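YohF (Salmonella typhimurium, PDB 6WON) probably acts as an NAD(P)-dependent oxidoreductase of the short-chain dehydrogenase/reductase family, with acetoin as its likely substrate. Local coordinates at residues Ala19-Leu24 with Ala220-Ala224. Numbering follows the deposited sequence.
Sequences ACALLL and ASLVA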
ATOM      1  N   ALA B  19     -13.735  20.598  15.663  1.00 25.68           N
ATOM      2  CA  ALA B  19     -14.859  19.835  15.131  1.00 27.37           C
ATOM      3  C   ALA B  19     -14.987  18.477  15.823  1.00 25.21           C
ATOM      4  O   ALA B  19     -16.093  18.075  16.205  1.00 23.29           O
ATOM      5  CB  ALA B  19     -14.717  19.685  13.611  1.00 26.00           C
ATOM      6  N   CYS B  20     -13.866  17.770  16.026  1.00 23.39           N
ATOM      7  CA  CYS B  20     -13.908  16.504  16.764  1.00 22.91           C
ATOM      8  C   CYS B  20     -14.420  16.704  18.180  1.00 23.12           C
ATOM      9  O   CYS B  20     -15.281  15.952  18.657  1.00 24.63           O
ATOM     10  CB  CYS B  20     -12.522  15.838  16.792  1.00 21.69           C
ATOM     11  SG  CYS B  20     -11.849  15.391  15.169  1.00 25.26           S
ATOM     12  N   ALA B  21     -13.891  17.708  18.877  1.00 24.96           N
ATOM     13  CA  ALA B  21     -14.277  17.901  20.271  1.00 23.83           C
ATOM     14  C   ALA B  21     -15.773  18.161  20.398  1.00 24.79           C
ATOM     15  O   ALA B  21     -16.434  17.631  21.301  1.00 25.60           O
ATOM     16  CB  ALA B  21     -13.479  19.051  20.884  1.00 20.56           C
ATOM     17  N   LEU B  22     -16.324  18.977  19.503  1.00 28.20           N
ATOM     18  CA  LEU B  22     -17.730  19.344  19.605  1.00 28.79           C
ATOM     19  C   LEU B  22     -18.637  18.180  19.210  1.00 30.72           C
ATOM     20  O   LEU B  22     -19.694  17.975  19.816  1.00 33.55           O
ATOM     21  CB  LEU B  22     -18.006  20.572  18.737  1.00 28.40           C
ATOM     22  CG  LEU B  22     -17.437  21.904  19.258  1.00 29.63           C
ATOM     23  CD1 LEU B  22     -17.922  23.064  18.385  1.00 32.23           C
ATOM     24  CD2 LEU B  22     -17.829  22.145  20.699  1.00 28.60           C
ATOM     25  N   LEU B  23     -18.250  17.412  18.195  1.00 28.92           N
ATOM     26  CA  LEU B  23     -19.073  16.272  17.820  1.00 27.98           C
ATOM     27  C   LEU B  23     -19.062  15.214  18.915  1.00 25.78           C
ATOM     28  O   LEU B  23     -20.106  14.628  19.229  1.00 26.66           O
ATOM     29  CB  LEU B  23     -18.597  15.693  16.496  1.00 23.41           C
ATOM     30  CG  LEU B  23     -19.478  14.630  15.856  1.00 25.92           C
ATOM     31  CD1 LEU B  23     -20.984  15.044  15.836  1.00 26.85           C
ATOM     32  CD2 LEU B  23     -18.961  14.354  14.458  1.00 26.37           C
ATOM     33  N   LEU B  24     -17.901  14.986  19.534  1.00 20.50           N
ATOM     34  CA  LEU B  24     -17.825  14.003  20.609  1.00 22.55           C
ATOM     35  C   LEU B  24     -18.632  14.460  21.816  1.00 23.39           C
ATOM     36  O   LEU B  24     -19.340  13.656  22.433  1.00 25.41           O
ATOM     37  CB  LEU B  24     -16.364  13.744  20.995  1.00 22.79           C
ATOM     38  CG  LEU B  24     -15.530  13.009  19.938  1.00 23.65           C
ATOM     39  CD1 LEU B  24     -14.030  12.952  20.304  1.00 22.22           C
ATOM     40  CD2 LEU B  24     -16.102  11.615  19.664  1.00 26.72           C
ATOM     41  N   ALA B 220     -14.170  15.075  11.313  1.00 21.76           N
ATOM     42  CA  ALA B 220     -14.741  14.794  12.628  1.00 22.62           C
ATOM     43  C   ALA B 220     -15.761  13.657  12.573  1.00 21.84           C
ATOM     44  O   ALA B 220     -15.810  12.816  13.475  1.00 21.82           O
ATOM     45  CB  ALA B 220     -15.374  16.066  13.195  1.00 20.92           C
ATOM     46  N   SER B 221     -16.562  13.598  11.508  1.00 21.36           N
ATOM     47  CA  SER B 221     -17.591  12.565  11.425  1.00 22.03           C
ATOM     48  C   SER B 221     -16.988  11.164  11.498  1.00 23.00           C
ATOM     49  O   SER B 221     -17.513  10.286  12.195  1.00 25.40           O
ATOM     50  CB  SER B 221     -18.397  12.739  10.141  1.00 22.99           C
ATOM     51  OG  SER B 221     -19.424  11.764  10.075  1.00 24.35           O
ATOM     52  N   LEU B 222     -15.875  10.936  10.798  1.00 23.75           N
ATOM     53  CA  LEU B 222     -15.246   9.623  10.847  1.00 23.80           C
ATOM     54  C   LEU B 222     -14.610   9.370  12.205  1.00 25.10           C
ATOM     55  O   LEU B 222     -14.718   8.266  12.756  1.00 25.08           O
ATOM     56  CB  LEU B 222     -14.199   9.491   9.745  1.00 22.12           C
ATOM     57  CG  LEU B 222     -13.522   8.115   9.738  1.00 25.05           C
ATOM     58  CD1 LEU B 222     -14.563   7.016   9.480  1.00 24.74           C
ATOM     59  CD2 LEU B 222     -12.374   8.031   8.710  1.00 20.84           C
ATOM     60  N   VAL B 223     -13.928  10.377  12.755  1.00 25.09           N
ATOM     61  CA  VAL B 223     -13.361  10.252  14.095  1.00 22.08           C
ATOM     62  C   VAL B 223     -14.443   9.859  15.097  1.00 20.72           C
ATOM     63  O   VAL B 223     -14.236   8.976  15.945  1.00 21.96           O
ATOM     64  CB  VAL B 223     -12.661  11.562  14.504  1.00 24.16           C
ATOM     65  CG1 VAL B 223     -12.297  11.515  15.986  1.00 21.41           C
ATOM     66  CG2 VAL B 223     -11.404  11.801  13.642  1.00 21.60           C
ATOM     67  N   ALA B 224     -15.617  10.498  15.010  1.00 18.85           N
ATOM     68  CA  ALA B 224     -16.734  10.119  15.881  1.00 22.07           C
ATOM     69  C   ALA B 224     -17.135   8.661  15.682  1.00 23.26           C
ATOM     70  O   ALA B 224     -17.378   7.944  16.659  1.00 24.58           O
ATOM     71  CB  ALA B 224     -17.947  11.014  15.634  1.00 20.67           C
TER
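The carbonyl oxygen of Ala220 accepts the backbone N-H of Ala224, with O and N 2.8 Å apart, and on the same atom Leu23 of the facing helix lays a methyl, its CD2 lying 3.6 Å from Ala220 O. Leu23 CD2 also touches the CA of Ser221 and lies 3.7 Å from the CB of Ala224, so the methyl sits against Ala220 and Ala224, one turn apart on the second helix. Leu23 gets there because its CG stands anti to the backbone N (chi1 -171°), which sends the branched end across to its neighbour.

Going the other way, Ala220 packs its CB against the backbone of the first helix, 3.6 Å from Cys20 N, with Ala19 C equally near. Having only a methyl here lets the two backbones come close, Cys20 CA lying 4.6 Å from Ala220 CA. At this close point Cys20 turns its sulfur beside its own backbone N (chi1 -62°), placing SG against Ala220 and 3.9 Å from CG2 of Val223, with CG1 of that valine almost as near. The helices, crossing at -49°, diverge toward Leu24 and Ala224, where Leu24 CD2 reaches across to the CA of Ala224.

Across the contact the touching groups are methyls, the Cys20 sulfur and backbone; the hydroxyl of Ser221, whose CB points away, hydrogen-bonds through OG to NE1 of Trp225 of the second subunit. Beneath, Cys20 and Leu24 rest on strand 6-9 and Leu222 on strand 238-241, so both helices cover the same face of the parallel sheet. Helix 15-27 is the first helix of the dinucleotide-binding Rossmann fold, and helix 216-226 leads into the last strand; their close, alanine-rich crossing joins the two ends of the classical short-chain dehydrogenase/reductase domain.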